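Local atomic coordinates of nisin biosynthesis protein NisC (Lactococcus lactis subsp. lactis, PDB entry 2G0D), a protein that catalyses, as the zinc-containing cyclase of nisin biosynthesis, the closure of the thioether rings of the lantibiotic nisin. Residues A[78-81]-A[82-85]; A[389-393]-A[394-398]. One frame throughout, in Å; residues are numbered along the deposited sequence.

Contact 1: residues A[78-81]-A[82-85]; sequences TGSL and YSGA
Ser80 OG is held by two partners, the backbone N-H of Ser83 and OE1 of Glu138. In the first of these bonds Ser80 OG and Ser83 N are 3.0 Å apart, with an angle of 142° at the hydrogen. A chi1 of 84° puts OG between the backbone N and carbonyl carbon of its own residue, on the side where the chain folds back. OE2 of the same Glu138 carboxylate bonds Ser83 OG, so one carboxylate bonds both serines. Two backbone bonds close the turn: Gly84 N reaches Ser80 O at 2.8 Å, and Ala85 N reaches Thr78 O at 3.0 Å. Together they bend sharply back the loop that joins helix 53-74 to helix 85-92 in this alpha toroid, and Gly84 takes the N-cap position right before the second helix. Gly84 CA approaches Thr78 O to 3.0 Å in a CA-H...O contact, evidence of tight backbone packing at that point. Thr78 also forms an ST turn, its OG1 accepting from Ser80 N at 3.2 Å, while its CG2 lies 3.6 Å from Gly84 CA. A water donates to Gly84 O and, weakly, to Leu81 O, tying the two carbonyls together. Beyond the polar turn, Leu81 and Tyr82 project side by side in the same direction: Leu81 CD2 meets Tyr82 CE1 at 3.5 Å, obliquely to the ring. The Tyr82 side chain also packs on Ile137, Phe372 and Leu399, and it lies about 9 Å from the bound zinc ion.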
loop_
_atom_site.group_PDB
_atom_site.type_symbol
_atom_site.label_atom_id
_atom_site.label_comp_id
_atom_site.label_asym_id
_atom_site.label_seq_id
_atom_site.Cartn_x
_atom_site.Cartn_y
_atom_site.Cartn_z
ATOM N N THR A 78 -3.060 13.235 11.764
ATOM C CA THR A 78 -3.552 11.984 11.180
ATOM C C THR A 78 -2.830 10.695 11.606
ATOM O O THR A 78 -1.623 10.681 11.810
ATOM C CB THR A 78 -3.662 12.074 9.640
ATOM O OG1 THR A 78 -4.273 10.882 9.129
ATOM C CG2 THR A 78 -2.292 12.255 8.996
ATOM N N GLY A 79 -3.597 9.624 11.763
ATOM C CA GLY A 79 -3.023 8.331 12.100
ATOM C C GLY A 79 -2.681 7.505 10.858
ATOM O O GLY A 79 -2.335 6.358 10.978
ATOM N N SER A 80 -2.732 8.114 9.675
ATOM C CA SER A 80 -2.737 7.395 8.406
ATOM C C SER A 80 -1.410 6.695 8.066
ATOM O O SER A 80 -0.344 7.126 8.491
ATOM C CB SER A 80 -3.152 8.338 7.272
ATOM O OG SER A 80 -2.054 9.089 6.799
ATOM N N LEU A 81 -1.495 5.615 7.301
ATOM C CA LEU A 81 -0.291 4.883 6.864
ATOM C C LEU A 81 0.705 5.795 6.117
ATOM O O LEU A 81 1.885 5.817 6.449
ATOM C CB LEU A 81 -0.656 3.664 5.999
ATOM C CG LEU A 81 0.484 2.773 5.440
ATOM C CD1 LEU A 81 1.320 2.108 6.549
ATOM C CD2 LEU A 81 -0.049 1.678 4.507
ATOM N N TYR A 82 0.231 6.532 5.108
ATOM C CA TYR A 82 1.142 7.273 4.231
ATOM C C TYR A 82 1.439 8.704 4.647
ATOM O O TYR A 82 2.424 9.262 4.187
ATOM C CB TYR A 82 0.718 7.186 2.753
ATOM C CG TYR A 82 1.221 5.909 2.098
ATOM C CD1 TYR A 82 0.537 4.717 2.252
ATOM C CD2 TYR A 82 2.406 5.903 1.343
ATOM C CE1 TYR A 82 1.007 3.535 1.675
ATOM C CE2 TYR A 82 2.890 4.730 0.771
ATOM C CZ TYR A 82 2.182 3.564 0.926
ATOM O OH TYR A 82 2.651 2.413 0.360
ATOM N N SER A 83 0.599 9.300 5.491
ATOM C CA SER A 83 0.850 10.678 5.979
ATOM C C SER A 83 0.934 10.792 7.493
ATOM O O SER A 83 1.364 11.824 7.992
ATOM C CB SER A 83 -0.229 11.655 5.499
ATOM O OG SER A 83 -0.296 11.647 4.103
ATOM N N GLY A 84 0.500 9.768 8.222
ATOM C CA GLY A 84 0.335 9.928 9.659
ATOM C C GLY A 84 1.134 8.994 10.538
ATOM O O GLY A 84 2.189 8.499 10.140
ATOM N N ALA A 85 0.613 8.751 11.739
ATOM C CA ALA A 85 1.313 7.951 12.749
ATOM C C ALA A 85 1.636 6.513 12.349
ATOM O O ALA A 85 2.689 6.001 12.738
ATOM C CB ALA A 85 0.550 7.982 14.106
HETATM O O HOH W 1 3.418 8.597 7.375
#

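Contact 2: residues A[389-393]-A[394-398]; sequences SINFT and YWRQA
Asn391 and Trp395 meet through the amide oxygen and the indole N-H, in the tight half of this contact. NE1 of Trp395 lies 2.9 Å from Asn391 OD1, but the angle at the hydrogen is 121° and the bond is weak. Amide and indole planes are only 6° apart, yet OD1 approaches the ring obliquely, which fits an offset between two nearly parallel planes. The same oxygen lies 3.2 Å above the plane of the Arg396 guanidinium, offset toward its rim, and a water donates to it and to Thr393 O. The rotation of the amide is further fixed by Asn391 ND2, which donates to Ser389 O at 3.0 Å with that acceptor in the amide plane. Arg396 runs extended from CG to NE; Arg396 CG sits 3.8 Å above the plane of the Trp395 ring, over its centre, and the guanidinium forms salt bridges with Glu332 and Asp403. A second water, in the guanidinium plane, links Arg396 NH2 to Ser389 O. The loose side is Tyr394, exposed, its CB pointing away from 389-393 and its side chain touching Leu90 of helix 85-92. Thr393 is buried, against Leu42 and Ala45 of helix 37-45. Its chi1 sets OG1 between the residue's own N and carbonyl carbon, where it bonds Glu46 and accepts from Trp395 N at 3.2 Å with a nearly straight angle of 158°. Such a side-chain acceptor two residues ahead of the N-H it receives is an ST turn, here leading directly into the 3-10 segment 395-398.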
loop_
_atom_site.group_PDB
_atom_site.type_symbol
_atom_site.label_atom_id
_atom_site.label_comp_id
_atom_site.label_asym_id
_atom_site.label_seq_id
_atom_site.Cartn_x
_atom_site.Cartn_y
_atom_site.Cartn_z
ATOM N N SER A 389 17.955 -10.603 0.213
ATOM C CA SER A 389 16.501 -10.778 0.339
ATOM C C SER A 389 15.951 -10.797 1.760
ATOM O O SER A 389 14.747 -10.700 1.921
ATOM C CB SER A 389 16.011 -12.017 -0.445
ATOM O OG SER A 389 16.543 -13.202 0.118
ATOM N N ILE A 390 16.809 -10.942 2.783
ATOM C CA ILE A 390 16.326 -10.774 4.146
ATOM C C ILE A 390 15.854 -9.318 4.334
ATOM O O ILE A 390 16.607 -8.368 4.068
ATOM C CB ILE A 390 17.367 -11.185 5.218
ATOM C CG1 ILE A 390 17.548 -12.709 5.226
ATOM C CG2 ILE A 390 16.931 -10.736 6.631
ATOM C CD1 ILE A 390 18.586 -13.189 6.176
ATOM N N ASN A 391 14.587 -9.168 4.733
ATOM C CA ASN A 391 14.016 -7.859 5.063
ATOM C C ASN A 391 14.222 -7.575 6.513
ATOM O O ASN A 391 13.687 -8.288 7.374
ATOM C CB ASN A 391 12.511 -7.771 4.733
ATOM C CG ASN A 391 12.250 -7.592 3.258
ATOM O OD1 ASN A 391 11.468 -6.733 2.872
ATOM N ND2 ASN A 391 12.943 -8.370 2.417
ATOM N N PHE A 392 15.011 -6.541 6.778
ATOM C CA PHE A 392 15.228 -6.063 8.125
ATOM C C PHE A 392 14.007 -5.268 8.654
ATOM O O PHE A 392 13.836 -5.147 9.866
ATOM C CB PHE A 392 16.488 -5.195 8.159
ATOM C CG PHE A 392 17.743 -5.934 7.771
ATOM C CD1 PHE A 392 18.342 -6.834 8.661
ATOM C CD2 PHE A 392 18.322 -5.745 6.511
ATOM C CE1 PHE A 392 19.504 -7.531 8.298
ATOM C CE2 PHE A 392 19.478 -6.426 6.137
ATOM C CZ PHE A 392 20.075 -7.327 7.031
ATOM N N THR A 393 13.161 -4.765 7.742
ATOM C CA THR A 393 12.066 -3.867 8.112
ATOM C C THR A 393 10.744 -4.432 7.644
ATOM O O THR A 393 10.721 -5.418 6.906
ATOM C CB THR A 393 12.205 -2.465 7.433
ATOM O OG1 THR A 393 11.975 -2.583 6.021
ATOM C CG2 THR A 393 13.599 -1.848 7.663
ATOM N N TYR A 394 9.647 -3.758 8.010
ATOM C CA TYR A 394 8.324 -4.126 7.502
ATOM C C TYR A 394 7.847 -3.237 6.363
ATOM O O TYR A 394 6.638 -3.047 6.190
ATOM C CB TYR A 394 7.276 -4.176 8.647
ATOM C CG TYR A 394 7.601 -5.194 9.726
ATOM C CD1 TYR A 394 7.107 -6.491 9.660
ATOM C CD2 TYR A 394 8.435 -4.857 10.788
ATOM C CE1 TYR A 394 7.424 -7.450 10.655
ATOM C CE2 TYR A 394 8.781 -5.787 11.776
ATOM C CZ TYR A 394 8.269 -7.077 11.707
ATOM O OH TYR A 394 8.595 -7.968 12.716
ATOM N N TRP A 395 8.769 -2.689 5.580
ATOM C CA TRP A 395 8.393 -1.733 4.514
ATOM C C TRP A 395 7.315 -2.242 3.566
ATOM O O TRP A 395 6.462 -1.467 3.117
ATOM C CB TRP A 395 9.605 -1.271 3.684
ATOM C CG TRP A 395 10.220 -2.308 2.752
ATOM C CD1 TRP A 395 11.076 -3.333 3.106
ATOM C CD2 TRP A 395 10.087 -2.376 1.318
ATOM N NE1 TRP A 395 11.461 -4.024 1.986
ATOM C CE2 TRP A 395 10.874 -3.469 0.880
ATOM C CE3 TRP A 395 9.378 -1.618 0.359
ATOM C CZ2 TRP A 395 10.975 -3.833 -0.476
ATOM C CZ3 TRP A 395 9.483 -1.979 -0.989
ATOM C CH2 TRP A 395 10.268 -3.086 -1.391
ATOM N N ARG A 396 7.365 -3.536 3.250
ATOM C CA ARG A 396 6.405 -4.175 2.317
ATOM C C ARG A 396 4.943 -4.105 2.732
ATOM O O ARG A 396 4.045 -4.143 1.873
ATOM C CB ARG A 396 6.794 -5.649 2.068
ATOM C CG ARG A 396 7.888 -5.808 1.030
ATOM C CD ARG A 396 8.472 -7.259 0.988
ATOM N NE ARG A 396 9.536 -7.347 -0.031
ATOM C CZ ARG A 396 10.454 -8.311 -0.136
ATOM N NH1 ARG A 396 11.353 -8.216 -1.119
ATOM N NH2 ARG A 396 10.498 -9.354 0.721
ATOM N N GLN A 397 4.721 -4.006 4.054
ATOM C CA GLN A 397 3.393 -3.847 4.637
ATOM C C GLN A 397 2.673 -2.654 4.044
ATOM O O GLN A 397 1.455 -2.685 3.874
ATOM C CB GLN A 397 3.489 -3.666 6.160
ATOM C CG GLN A 397 2.235 -4.088 6.946
ATOM C CD GLN A 397 2.037 -5.632 6.995
ATOM O OE1 GLN A 397 1.013 -6.148 7.504
ATOM N NE2 GLN A 397 3.001 -6.351 6.473
ATOM N N ALA A 398 3.417 -1.594 3.757
ATOM C CA ALA A 398 2.844 -0.352 3.242
ATOM C C ALA A 398 2.252 -0.523 1.832
ATOM O O ALA A 398 1.444 0.295 1.388
ATOM C CB ALA A 398 3.907 0.733 3.228
HETATM O O HOH W 2 12.464 -11.374 0.860
HETATM O O HOH W 3 9.518 -5.937 4.505
#

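In the fold
Both contacts are largely buried local turns, but contact 2 has an exposed border at Tyr394 that contact 1 lacks. They share helix 85-92: residues 78-85 lead into its first turn, while Tyr394 and Ala398 touch Leu90 within it. They also meet directly, Tyr82 OH lying 2.6 Å from Ala398 O, a probable hydrogen bond, and Leu81 CD2 packing 3.7 Å from Ala398 O. In each, one glutamate reaches a loop through both carboxylate oxygens, Glu138 in contact 1 and Glu46 in contact 2. Contact 1 otherwise relies mainly on backbone and serine/threonine hydroxyl bonds, contact 2 on amide, indole and guanidinium groups, with two waters joining the amide and guanidinium to the backbone.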